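Crystal protein (PDB 2ZTB) recognises cancer cells and, as an aerolysin-like beta-pore-forming toxin in its proteolytically activated form, probably kills them by forming pores in the cell membrane. Local coordinates at residues A[4-9]-A[120-125]; A[63-68]-A[187-192]; A[114-119]-A[142-147]. One frame throughout, in Å; residues are numbered along the deposited sequence.

Interaction 1. Residues A[4-9]-A[120-125]; sequences IREYLM and FKFTSK
The chi1 of 48° leaves CG of Glu6 wedged between the two main-chain branches, and an extended chi2 of -178° then carries the carboxylate straight across to the loop 120-125. On Ile4, CG2 lies anti to the backbone N, so that this methyl, two residues back along the same strand, also faces the loop. The Glu6 carboxylate meets two successive backbone N-H groups with the syn lone pairs of its two oxygens. Glu6 OE1 accepts from Thr123 N at 3.1 Å, and Glu6 OE2 accepts from Ser124 N, also at 3.1 Å; Thr123 N makes a second, weak bond to OE2. The Ser124 hydroxyl adds a short bond of 2.6 Å from OG to Glu6 OE2, arriving nearly along the C-O axis, so two good donors grip this one oxygen and fix the rotation of the carboxylate. OE1 also forms a salt bridge with Lys63, which would be expected to favour the ionised state.

Beside the carboxylate, the Phe122 ring is approached obliquely from two residues of the strand: Phe122 CD2 lies 3.6 Å from Glu6 CD and 3.5 Å from Ile4 CG2. Ring and carboxylate planes are 59° apart, so the two do not stack. The same Ile4 CG2 packs 3.2 Å from Ser124 OG, and Ile4 CD1 reaches on to Lys125 O at 3.7 Å. Lys63 makes a cation-pi contact with the Phe122 ring, while Ile189 and Val65 pack against it. Strand 4-7 is itself hydrogen-bonded to strand 61-90. A strand carboxylate thus takes two consecutive main-chain N-H groups and ties loop 120-125 to the sheet edge; the loop leads into the hairpin 126-142, probably the membrane-inserting hairpin of this aerolysin-type fold.

Interaction 2. Residues A[63-68]-A[187-192]; sequences KNVGTV and APITVD
Strands 63-65 and 187-192 run antiparallel, their axes approaching to 4.6 Å at an angle of 156°. Asn64 and Thr190 form the hydrogen-bonded pair, with Lys63-Val191 and Val65-Ile189 as the non-hydrogen-bonded pairs before and after it. Thr190 N donates to Asn64 O at 3.0 Å, in the carbonyl plane on a lone pair, whereas the return bond from Asn64 N to Thr190 O is bent and weak. Past the end of the regular strand, Gly66 N reaches Pro188 O at 2.8 Å, nearly along the C=O axis, and extends the ladder by one more bond. Asn64 O also receives a short CA-H...O contact from Ile189 CA at 3.1 Å.

On the face that carries Lys63, Val65, Ile189 and Val191, the branched side chains pack across the strands. Val65 and Ile189 run alongside each other in the same direction, with Val65 CG2 3.8 Å from Ile189 CD1. The other Val65 branch, CG1, anti to the backbone N, meets Ala187 CB at 3.7 Å. This face is overlaid by Phe120 and Phe122 of loop 120-125 and bordered by Leu226. Lys63 starts here too, but its chain, bent at chi4, leads away from strand 187-192 to Glu6, Glu12 and the carbonyl of Tyr7. The other face carries Asn64 and Thr190, with Thr190 OG1 3.5 Å from Asn64 CB; Asp192 comes in beside them, its carboxylate salt-bridged to Arg5. Near Gly66, the Pro188 ring packs against the bare backbone, Pro188 CG 4.1 Å from Gly66 CA. With strand 4-7 bonded to the other edge of strand 61-90 and Gly224 and Leu226 to that of strand 187-192, this is an interior ladder of the long, twisted antiparallel sheet characteristic of aerolysin-type pore-forming toxins.

Interaction 3. Residues A[114-119]-A[142-147]; sequences SSTTTG and TTIGTS. With EDO (1,2-ethanediol), chain H.
The end of strand 114-116 lies beside a type II beta turn from Thr143 to Thr146, with Ser114 N donating to Thr146 O at 3.2 Å, in the carbonyl plane. Ser114 does most of the remaining work. A chi1 of 54° tucks its hydroxyl back between the two main-chain branches. There Ser114 OG accepts a hydrogen bond from Gly145 N at 3.2 Å. A bound water extends this grip: it touches Ser114 OG at 2.7 Å and donates to both Thr142 OG1 and Thr146 O; Thr142 OG1 is also hydrogen-bonded to Glu148. Within the turn, the Thr146 hydroxyl donates a short bond, Thr146 OG1 to Thr143 O at 2.6 Å, on a lone pair, reinforcing the weak backbone closure.

Apolar contact is slight: Thr116 CG2 meets Ile144 CG2 at 3.9 Å, the two side chains crossing at about a right angle. An ethanediol, probably from the crystallisation liquor, makes a weak hydrogen bond to Thr116 OG1. Gly145, with a positive phi of 97°, holds the third position, where glycine is favoured in type II turns; the turn joins the returning arm of hairpin 126-142 to strand 147-164, the partner of strand 96-116.

How the interactions relate
The three interactions lie close together, their centres 10 to 13 Å apart, where the N-terminal part of the toxin meets its long strands. Strands 4-7, 61-90 and 168-199 are successive neighbours in one antiparallel sheet, to which strand 96-116 also belongs. Along the chain, interactions 1 and 2 alternate, as do 1 and 3, whereas interaction 3 is nested within the loop closed by interaction 2; segment 114-119 runs directly into 120-125. Ile144 CD1 touches Phe122 CB and Val65 CG2, joining all three. Interactions 1 and 3 hold the two ends of hairpin 126-142, consistent with a stowed hairpin that probably moves during pore formation.

Interaction 1. Residues A[4-9]-A[120-125]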
ATOM      1  N   ILE A   4     -10.108   0.451  10.354  1.00 77.33           N
ATOM      2  CA  ILE A   4     -11.175   0.271   9.373  1.00 74.98           C
ATOM      3  C   ILE A   4     -12.209  -0.736   9.897  1.00 73.51           C
ATOM      4  O   ILE A   4     -11.856  -1.736  10.519  1.00 72.98           O
ATOM      5  CB  ILE A   4     -10.570  -0.123   7.988  1.00 74.83           C
ATOM      6  CG1 ILE A   4      -9.827   1.082   7.380  1.00 74.05           C
ATOM      7  CG2 ILE A   4     -11.634  -0.663   7.022  1.00 74.01           C
ATOM      8  CD1 ILE A   4      -8.638   0.706   6.506  1.00 72.03           C
ATOM      9  N   ARG A   5     -13.482  -0.442   9.660  1.00 71.73           N
ATOM     10  CA  ARG A   5     -14.572  -1.312  10.073  1.00 70.54           C
ATOM     11  C   ARG A   5     -15.737  -1.138   9.118  1.00 69.60           C
ATOM     12  O   ARG A   5     -16.404  -0.112   9.118  1.00 69.23           O
ATOM     13  CB  ARG A   5     -14.997  -1.004  11.516  1.00 70.52           C
ATOM     14  CG  ARG A   5     -16.132  -1.869  12.056  1.00 70.04           C
ATOM     15  CD  ARG A   5     -16.070  -1.878  13.572  1.00 69.66           C
ATOM     16  NE  ARG A   5     -17.188  -2.578  14.195  1.00 70.04           N
ATOM     17  CZ  ARG A   5     -17.209  -3.875  14.500  1.00 69.66           C
ATOM     18  NH1 ARG A   5     -16.168  -4.657  14.236  1.00 67.67           N
ATOM     19  NH2 ARG A   5     -18.287  -4.393  15.079  1.00 68.38           N
ATOM     20  N   GLU A   6     -15.974  -2.144   8.289  1.00 68.53           N
ATOM     21  CA  GLU A   6     -17.066  -2.059   7.331  1.00 67.45           C
ATOM     22  C   GLU A   6     -17.794  -3.386   7.197  1.00 66.01           C
ATOM     23  O   GLU A   6     -17.336  -4.403   7.714  1.00 65.70           O
ATOM     24  CB  GLU A   6     -16.579  -1.517   5.968  1.00 67.84           C
ATOM     25  CG  GLU A   6     -15.331  -2.161   5.400  1.00 68.11           C
ATOM     26  CD  GLU A   6     -14.894  -1.530   4.075  1.00 68.19           C
ATOM     27  OE1 GLU A   6     -15.142  -2.150   3.014  1.00 67.45           O
ATOM     28  OE2 GLU A   6     -14.310  -0.422   4.099  1.00 66.99           O
ATOM     29  N   TYR A   7     -18.938  -3.353   6.520  1.00 64.42           N
ATOM     30  CA  TYR A   7     -19.733  -4.526   6.280  1.00 62.99           C
ATOM     31  C   TYR A   7     -18.963  -5.574   5.486  1.00 62.23           C
ATOM     32  O   TYR A   7     -18.143  -5.253   4.606  1.00 62.33           O
ATOM     33  CB  TYR A   7     -21.024  -4.166   5.548  1.00 63.30           C
ATOM     34  CG  TYR A   7     -22.065  -3.448   6.390  1.00 64.07           C
ATOM     35  CD1 TYR A   7     -22.178  -3.678   7.768  1.00 64.28           C
ATOM     36  CD2 TYR A   7     -22.958  -2.556   5.801  1.00 64.51           C
ATOM     37  CE1 TYR A   7     -23.146  -3.020   8.538  1.00 64.56           C
ATOM     38  CE2 TYR A   7     -23.929  -1.896   6.557  1.00 66.29           C
ATOM     39  CZ  TYR A   7     -24.023  -2.130   7.925  1.00 65.45           C
ATOM     40  OH  TYR A   7     -24.992  -1.455   8.665  1.00 65.19           O
ATOM     41  N   LEU A   8     -19.218  -6.835   5.820  1.00 60.60           N
ATOM     42  CA  LEU A   8     -18.748  -7.945   5.017  1.00 59.13           C
ATOM     43  C   LEU A   8     -19.789  -8.142   3.913  1.00 58.87           C
ATOM     44  O   LEU A   8     -21.001  -8.011   4.153  1.00 59.11           O
ATOM     45  CB  LEU A   8     -18.577  -9.192   5.884  1.00 58.81           C
ATOM     46  CG  LEU A   8     -18.025 -10.460   5.211  1.00 58.70           C
ATOM     47  CD1 LEU A   8     -16.543 -10.313   4.857  1.00 53.62           C
ATOM     48  CD2 LEU A   8     -18.272 -11.695   6.111  1.00 58.03           C
ATOM     49  N   MET A   9     -19.319  -8.405   2.699  1.00 57.86           N
ATOM     50  CA  MET A   9     -20.208  -8.597   1.560  1.00 57.55           C
ATOM     51  C   MET A   9     -20.167 -10.058   1.087  1.00 56.72           C
ATOM     52  O   MET A   9     -19.197 -10.761   1.355  1.00 56.32           O
ATOM     53  CB  MET A   9     -19.813  -7.650   0.421  1.00 57.98           C
ATOM     54  CG  MET A   9     -19.681  -6.157   0.826  1.00 60.92           C
ATOM     55  SD  MET A   9     -21.283  -5.417   1.229  1.00 66.40           S
ATOM     56  CE  MET A   9     -22.068  -5.312  -0.390  1.00 66.79           C
ATOM     57  N   PHE A 120      -9.896  -9.476   0.078  1.00 57.61           N
ATOM     58  CA  PHE A 120     -10.897  -8.606   0.660  1.00 58.63           C
ATOM     59  C   PHE A 120     -11.118  -7.370  -0.202  1.00 59.22           C
ATOM     60  O   PHE A 120     -10.224  -6.954  -0.946  1.00 59.67           O
ATOM     61  CB  PHE A 120     -10.485  -8.196   2.072  1.00 58.72           C
ATOM     62  CG  PHE A 120     -10.608  -9.304   3.079  1.00 58.33           C
ATOM     63  CD1 PHE A 120      -9.514 -10.107   3.381  1.00 58.70           C
ATOM     64  CD2 PHE A 120     -11.829  -9.558   3.703  1.00 57.47           C
ATOM     65  CE1 PHE A 120      -9.634 -11.148   4.317  1.00 60.37           C
ATOM     66  CE2 PHE A 120     -11.964 -10.596   4.634  1.00 56.34           C
ATOM     67  CZ  PHE A 120     -10.864 -11.386   4.949  1.00 57.27           C
ATOM     68  N   LYS A 121     -12.321  -6.810  -0.131  1.00 59.73           N
ATOM     69  CA  LYS A 121     -12.662  -5.634  -0.926  1.00 60.40           C
ATOM     70  C   LYS A 121     -13.030  -4.484   0.003  1.00 60.14           C
ATOM     71  O   LYS A 121     -14.195  -4.183   0.185  1.00 60.72           O
ATOM     72  CB  LYS A 121     -13.815  -5.948  -1.895  1.00 60.30           C
ATOM     73  CG  LYS A 121     -13.579  -7.165  -2.785  1.00 60.85           C
ATOM     74  CD  LYS A 121     -14.729  -7.391  -3.759  1.00 61.29           C
ATOM     75  CE  LYS A 121     -14.435  -8.542  -4.702  1.00 62.89           C
ATOM     76  NZ  LYS A 121     -14.329  -9.832  -3.945  1.00 66.20           N
ATOM     77  N   PHE A 122     -12.026  -3.871   0.610  1.00 60.51           N
ATOM     78  CA  PHE A 122     -12.220  -2.679   1.436  1.00 60.19           C
ATOM     79  C   PHE A 122     -12.393  -1.417   0.627  1.00 60.56           C
ATOM     80  O   PHE A 122     -11.683  -1.189  -0.354  1.00 60.92           O
ATOM     81  CB  PHE A 122     -11.066  -2.497   2.403  1.00 59.69           C
ATOM     82  CG  PHE A 122     -11.051  -3.501   3.515  1.00 59.98           C
ATOM     83  CD1 PHE A 122     -10.322  -4.671   3.397  1.00 58.79           C
ATOM     84  CD2 PHE A 122     -11.764  -3.265   4.690  1.00 60.16           C
ATOM     85  CE1 PHE A 122     -10.292  -5.591   4.431  1.00 60.27           C
ATOM     86  CE2 PHE A 122     -11.745  -4.186   5.728  1.00 60.00           C
ATOM     87  CZ  PHE A 122     -11.011  -5.358   5.594  1.00 59.23           C
ATOM     88  N   THR A 123     -13.346  -0.607   1.075  1.00 61.13           N
ATOM     89  CA  THR A 123     -13.738   0.643   0.454  1.00 62.00           C
ATOM     90  C   THR A 123     -13.036   1.825   1.132  1.00 62.25           C
ATOM     91  O   THR A 123     -12.670   2.799   0.467  1.00 61.54           O
ATOM     92  CB  THR A 123     -15.286   0.790   0.515  1.00 62.30           C
ATOM     93  OG1 THR A 123     -15.863   0.114  -0.608  1.00 63.79           O
ATOM     94  CG2 THR A 123     -15.748   2.245   0.510  1.00 63.52           C
ATOM     95  N   SER A 124     -12.833   1.727   2.444  1.00 62.73           N
ATOM     96  CA  SER A 124     -12.216   2.833   3.181  1.00 63.35           C
ATOM     97  C   SER A 124     -10.712   2.916   2.997  1.00 63.34           C
ATOM     98  O   SER A 124     -10.012   1.909   3.000  1.00 64.16           O
ATOM     99  CB  SER A 124     -12.598   2.838   4.669  1.00 63.59           C
ATOM    100  OG  SER A 124     -13.002   1.574   5.143  1.00 65.26           O
ATOM    101  N   LYS A 125     -10.227   4.137   2.825  1.00 63.31           N
ATOM    102  CA  LYS A 125      -8.812   4.371   2.587  1.00 62.94           C
ATOM    103  C   LYS A 125      -8.000   3.945   3.802  1.00 62.39           C
ATOM    104  O   LYS A 125      -8.456   4.062   4.940  1.00 62.50           O
ATOM    105  CB  LYS A 125      -8.569   5.841   2.269  1.00 63.01           C
ATOM    106  CG  LYS A 125      -9.370   6.377   1.087  1.00 63.87           C
ATOM    107  CD  LYS A 125      -8.779   5.985  -0.263  1.00 64.53           C
ATOM    108  CE  LYS A 125      -9.592   6.626  -1.379  1.00 66.17           C
ATOM    109  NZ  LYS A 125      -8.832   6.755  -2.648  1.00 67.98           N
TER

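Interaction 2. Residues A[63-68]-A[187-192]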
ATOM      1  N   LYS A  63     -16.012  -6.676   8.545  1.00 58.79           N
ATOM      2  CA  LYS A  63     -14.588  -6.912   8.366  1.00 58.69           C
ATOM      3  C   LYS A  63     -13.840  -5.679   8.907  1.00 59.40           C
ATOM      4  O   LYS A  63     -14.339  -4.547   8.842  1.00 58.83           O
ATOM      5  CB  LYS A  63     -14.260  -7.170   6.890  1.00 58.82           C
ATOM      6  CG  LYS A  63     -14.820  -6.150   5.895  1.00 58.49           C
ATOM      7  CD  LYS A  63     -14.213  -6.396   4.512  1.00 58.00           C
ATOM      8  CE  LYS A  63     -14.536  -5.296   3.530  1.00 57.31           C
ATOM      9  NZ  LYS A  63     -15.940  -5.235   3.034  1.00 57.73           N
ATOM     10  N   ASN A  64     -12.660  -5.926   9.473  1.00 59.86           N
ATOM     11  CA  ASN A  64     -11.893  -4.923  10.196  1.00 59.86           C
ATOM     12  C   ASN A  64     -10.430  -5.037   9.804  1.00 60.25           C
ATOM     13  O   ASN A  64      -9.932  -6.136   9.594  1.00 59.77           O
ATOM     14  CB  ASN A  64     -11.969  -5.142  11.714  1.00 59.89           C
ATOM     15  CG  ASN A  64     -13.395  -5.276  12.238  1.00 59.80           C
ATOM     16  OD1 ASN A  64     -13.993  -6.359  12.208  1.00 62.40           O
ATOM     17  ND2 ASN A  64     -13.930  -4.185  12.742  1.00 56.43           N
ATOM     18  N   VAL A  65      -9.747  -3.897   9.747  1.00 60.55           N
ATOM     19  CA  VAL A  65      -8.294  -3.858   9.645  1.00 60.43           C
ATOM     20  C   VAL A  65      -7.790  -3.437  11.019  1.00 60.33           C
ATOM     21  O   VAL A  65      -8.300  -2.489  11.613  1.00 60.24           O
ATOM     22  CB  VAL A  65      -7.812  -2.876   8.531  1.00 60.71           C
ATOM     23  CG1 VAL A  65      -6.290  -2.891   8.391  1.00 60.64           C
ATOM     24  CG2 VAL A  65      -8.474  -3.207   7.187  1.00 59.74           C
ATOM     25  N   GLY A  66      -6.822  -4.171  11.549  1.00 60.48           N
ATOM     26  CA  GLY A  66      -6.242  -3.826  12.841  1.00 60.69           C
ATOM     27  C   GLY A  66      -5.110  -2.827  12.657  1.00 61.23           C
ATOM     28  O   GLY A  66      -4.983  -2.182  11.608  1.00 61.59           O
ATOM     29  N   THR A  67      -4.277  -2.711  13.681  1.00 61.26           N
ATOM     30  CA  THR A  67      -3.178  -1.768  13.690  1.00 60.86           C
ATOM     31  C   THR A  67      -2.103  -2.256  12.733  1.00 60.78           C
ATOM     32  O   THR A  67      -1.708  -3.429  12.771  1.00 60.74           O
ATOM     33  CB  THR A  67      -2.611  -1.614  15.114  1.00 60.90           C
ATOM     34  OG1 THR A  67      -3.699  -1.427  16.029  1.00 61.55           O
ATOM     35  CG2 THR A  67      -1.660  -0.428  15.212  1.00 60.76           C
ATOM     36  N   VAL A  68      -1.665  -1.337  11.869  1.00 60.49           N
ATOM     37  CA  VAL A  68      -0.599  -1.553  10.908  1.00 59.95           C
ATOM     38  C   VAL A  68       0.744  -1.619  11.627  1.00 59.79           C
ATOM     39  O   VAL A  68       1.085  -0.706  12.377  1.00 60.11           O
ATOM     40  CB  VAL A  68      -0.573  -0.404   9.851  1.00 60.09           C
ATOM     41  CG1 VAL A  68       0.558  -0.613   8.823  1.00 59.67           C
ATOM     42  CG2 VAL A  68      -1.925  -0.289   9.139  1.00 59.85           C
ATOM     43  N   ALA A 187      -1.218  -5.855   8.661  1.00 58.08           N
ATOM     44  CA  ALA A 187      -2.261  -5.646   9.652  1.00 57.94           C
ATOM     45  C   ALA A 187      -3.168  -6.876   9.619  1.00 58.06           C
ATOM     46  O   ALA A 187      -3.429  -7.423   8.542  1.00 57.56           O
ATOM     47  CB  ALA A 187      -3.057  -4.398   9.329  1.00 57.58           C
ATOM     48  N   PRO A 188      -3.637  -7.327  10.797  1.00 58.24           N
ATOM     49  CA  PRO A 188      -4.626  -8.404  10.808  1.00 58.26           C
ATOM     50  C   PRO A 188      -5.975  -7.906  10.274  1.00 58.71           C
ATOM     51  O   PRO A 188      -6.380  -6.769  10.550  1.00 58.62           O
ATOM     52  CB  PRO A 188      -4.734  -8.765  12.291  1.00 58.01           C
ATOM     53  CG  PRO A 188      -4.326  -7.485  13.020  1.00 58.41           C
ATOM     54  CD  PRO A 188      -3.277  -6.870  12.160  1.00 57.96           C
ATOM     55  N   ILE A 189      -6.627  -8.737   9.470  1.00 59.09           N
ATOM     56  CA  ILE A 189      -8.027  -8.543   9.117  1.00 59.77           C
ATOM     57  C   ILE A 189      -8.859  -9.480   9.996  1.00 59.85           C
ATOM     58  O   ILE A 189      -8.529 -10.667  10.128  1.00 60.08           O
ATOM     59  CB  ILE A 189      -8.321  -8.919   7.635  1.00 59.93           C
ATOM     60  CG1 ILE A 189      -7.348  -8.217   6.647  1.00 60.99           C
ATOM     61  CG2 ILE A 189      -9.813  -8.721   7.306  1.00 58.72           C
ATOM     62  CD1 ILE A 189      -7.662  -6.789   6.382  1.00 64.27           C
ATOM     63  N   THR A 190      -9.936  -8.966  10.581  1.00 59.60           N
ATOM     64  CA  THR A 190     -10.807  -9.792  11.422  1.00 59.63           C
ATOM     65  C   THR A 190     -12.277  -9.598  11.081  1.00 59.73           C
ATOM     66  O   THR A 190     -12.717  -8.483  10.785  1.00 60.10           O
ATOM     67  CB  THR A 190     -10.611  -9.528  12.927  1.00 59.44           C
ATOM     68  OG1 THR A 190     -10.977  -8.175  13.222  1.00 60.02           O
ATOM     69  CG2 THR A 190      -9.162  -9.792  13.361  1.00 59.51           C
ATOM     70  N   VAL A 191     -13.030 -10.693  11.121  1.00 59.47           N
ATOM     71  CA  VAL A 191     -14.470 -10.638  10.899  1.00 59.39           C
ATOM     72  C   VAL A 191     -15.221 -10.959  12.207  1.00 59.44           C
ATOM     73  O   VAL A 191     -14.880 -11.907  12.913  1.00 59.60           O
ATOM     74  CB  VAL A 191     -14.903 -11.554   9.707  1.00 59.27           C
ATOM     75  CG1 VAL A 191     -16.396 -11.830   9.738  1.00 58.63           C
ATOM     76  CG2 VAL A 191     -14.509 -10.913   8.376  1.00 58.49           C
ATOM     77  N   ASP A 192     -16.216 -10.139  12.531  1.00 59.28           N
ATOM     78  CA  ASP A 192     -17.071 -10.374  13.688  1.00 59.62           C
ATOM     79  C   ASP A 192     -18.508 -10.018  13.346  1.00 59.30           C
ATOM     80  O   ASP A 192     -18.745  -9.124  12.527  1.00 59.69           O
ATOM     81  CB  ASP A 192     -16.591  -9.583  14.918  1.00 59.63           C
ATOM     82  CG  ASP A 192     -16.592  -8.083  14.693  1.00 60.89           C
ATOM     83  OD1 ASP A 192     -17.617  -7.448  15.031  1.00 61.22           O
ATOM     84  OD2 ASP A 192     -15.572  -7.542  14.176  1.00 61.81           O
TER

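Interaction 3. Residues A[114-119]-A[142-147]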
ATOM      1  N   SER A 114      -0.335  -2.100  -1.500  1.00 57.92           N
ATOM      2  CA  SER A 114      -0.968  -2.945  -0.478  1.00 57.62           C
ATOM      3  C   SER A 114      -1.800  -4.004  -1.137  1.00 57.78           C
ATOM      4  O   SER A 114      -2.114  -3.910  -2.311  1.00 57.97           O
ATOM      5  CB  SER A 114      -1.839  -2.159   0.512  1.00 56.87           C
ATOM      6  OG  SER A 114      -2.802  -1.363  -0.151  1.00 55.28           O
ATOM      7  N   SER A 115      -2.137  -5.018  -0.350  1.00 58.04           N
ATOM      8  CA  SER A 115      -2.945  -6.122  -0.802  1.00 57.94           C
ATOM      9  C   SER A 115      -3.422  -6.877   0.437  1.00 57.86           C
ATOM     10  O   SER A 115      -3.035  -6.561   1.572  1.00 58.08           O
ATOM     11  CB  SER A 115      -2.122  -7.036  -1.700  1.00 57.52           C
ATOM     12  OG  SER A 115      -1.025  -7.547  -0.959  1.00 58.45           O
ATOM     13  N   THR A 116      -4.276  -7.864   0.215  1.00 57.43           N
ATOM     14  CA  THR A 116      -4.628  -8.819   1.261  1.00 57.46           C
ATOM     15  C   THR A 116      -4.347 -10.180   0.680  1.00 57.42           C
ATOM     16  O   THR A 116      -4.317 -10.348  -0.544  1.00 57.96           O
ATOM     17  CB  THR A 116      -6.093  -8.707   1.747  1.00 57.01           C
ATOM     18  OG1 THR A 116      -6.969  -9.059   0.677  1.00 59.14           O
ATOM     19  CG2 THR A 116      -6.408  -7.285   2.249  1.00 54.61           C
ATOM     20  N   THR A 117      -4.073 -11.136   1.551  1.00 57.35           N
ATOM     21  CA  THR A 117      -3.658 -12.457   1.108  1.00 56.53           C
ATOM     22  C   THR A 117      -4.760 -13.225   0.366  1.00 56.05           C
ATOM     23  O   THR A 117      -4.453 -14.146  -0.372  1.00 56.13           O
ATOM     24  CB  THR A 117      -3.095 -13.287   2.295  1.00 57.12           C
ATOM     25  OG1 THR A 117      -4.036 -13.296   3.388  1.00 57.35           O
ATOM     26  CG2 THR A 117      -1.747 -12.691   2.754  1.00 55.79           C
ATOM     27  N   THR A 118      -6.025 -12.831   0.541  1.00 55.44           N
ATOM     28  CA  THR A 118      -7.169 -13.596   0.008  1.00 55.74           C
ATOM     29  C   THR A 118      -8.210 -12.772  -0.781  1.00 56.27           C
ATOM     30  O   THR A 118      -9.225 -13.311  -1.252  1.00 55.88           O
ATOM     31  CB  THR A 118      -7.907 -14.364   1.148  1.00 55.05           C
ATOM     32  OG1 THR A 118      -8.300 -13.432   2.148  1.00 56.60           O
ATOM     33  CG2 THR A 118      -7.027 -15.437   1.783  1.00 53.01           C
ATOM     34  N   GLY A 119      -7.986 -11.461  -0.872  1.00 57.29           N
ATOM     35  CA  GLY A 119      -8.780 -10.592  -1.749  1.00 57.38           C
ATOM     36  C   GLY A 119     -10.016  -9.951  -1.148  1.00 57.38           C
ATOM     37  O   GLY A 119     -11.066  -9.912  -1.777  1.00 57.62           O
ATOM     38  N   THR A 142      -4.709   5.434   1.191  1.00 58.63           N
ATOM     39  CA  THR A 142      -4.676   4.559   0.024  1.00 58.28           C
ATOM     40  C   THR A 142      -5.759   3.479  -0.006  1.00 58.45           C
ATOM     41  O   THR A 142      -6.119   2.916   1.034  1.00 59.12           O
ATOM     42  CB  THR A 142      -3.257   3.960  -0.170  1.00 58.16           C
ATOM     43  OG1 THR A 142      -3.128   3.439  -1.495  1.00 57.89           O
ATOM     44  CG2 THR A 142      -2.958   2.877   0.856  1.00 58.19           C
ATOM     45  N   THR A 143      -6.280   3.197  -1.200  1.00 58.17           N
ATOM     46  CA  THR A 143      -7.185   2.071  -1.400  1.00 57.42           C
ATOM     47  C   THR A 143      -6.385   0.768  -1.333  1.00 57.53           C
ATOM     48  O   THR A 143      -5.422   0.569  -2.080  1.00 57.61           O
ATOM     49  CB  THR A 143      -7.938   2.162  -2.746  1.00 57.44           C
ATOM     50  OG1 THR A 143      -8.669   3.386  -2.806  1.00 57.65           O
ATOM     51  CG2 THR A 143      -8.913   0.987  -2.919  1.00 57.03           C
ATOM     52  N   ILE A 144      -6.784  -0.102  -0.415  1.00 57.41           N
ATOM     53  CA  ILE A 144      -6.158  -1.405  -0.242  1.00 57.27           C
ATOM     54  C   ILE A 144      -6.227  -2.200  -1.545  1.00 56.79           C
ATOM     55  O   ILE A 144      -7.285  -2.267  -2.186  1.00 56.64           O
ATOM     56  CB  ILE A 144      -6.801  -2.168   0.926  1.00 57.31           C
ATOM     57  CG1 ILE A 144      -6.683  -1.324   2.208  1.00 57.98           C
ATOM     58  CG2 ILE A 144      -6.171  -3.546   1.095  1.00 56.24           C
ATOM     59  CD1 ILE A 144      -7.524  -1.844   3.410  1.00 57.91           C
ATOM     60  N   GLY A 145      -5.077  -2.738  -1.958  1.00 56.09           N
ATOM     61  CA  GLY A 145      -4.987  -3.514  -3.177  1.00 55.51           C
ATOM     62  C   GLY A 145      -4.511  -2.699  -4.352  1.00 55.99           C
ATOM     63  O   GLY A 145      -4.543  -3.185  -5.478  1.00 56.54           O
ATOM     64  N   THR A 146      -4.075  -1.458  -4.104  1.00 55.19           N
ATOM     65  CA  THR A 146      -3.623  -0.564  -5.173  1.00 54.73           C
ATOM     66  C   THR A 146      -2.176  -0.081  -4.962  1.00 54.30           C
ATOM     67  O   THR A 146      -1.557  -0.358  -3.929  1.00 53.84           O
ATOM     68  CB  THR A 146      -4.557   0.675  -5.340  1.00 54.94           C
ATOM     69  OG1 THR A 146      -4.392   1.546  -4.218  1.00 53.93           O
ATOM     70  CG2 THR A 146      -6.039   0.248  -5.454  1.00 54.84           C
ATOM     71  N   SER A 147      -1.652   0.627  -5.956  1.00 53.52           N
ATOM     72  CA  SER A 147      -0.345   1.280  -5.851  1.00 53.66           C
ATOM     73  C   SER A 147      -0.460   2.748  -6.210  1.00 52.94           C
ATOM     74  O   SER A 147      -1.180   3.099  -7.132  1.00 52.27           O
ATOM     75  CB  SER A 147       0.692   0.605  -6.772  1.00 53.48           C
ATOM     76  OG  SER A 147       0.856  -0.760  -6.417  1.00 55.57           O
TER
HETATM   77  C1  EDO H1010      -5.937  -7.558  -2.644  1.00 49.26           C
HETATM   78  O1  EDO H1010      -7.056  -6.874  -2.031  1.00 51.68           O
HETATM   79  C2  EDO H1010      -6.263  -8.991  -3.117  1.00 51.63           C
HETATM   80  O2  EDO H1010      -6.859  -9.159  -4.440  1.00 46.32           O
HETATM   81  O   HOH W   1      -2.020   0.899  -1.481  1.00 41.69           O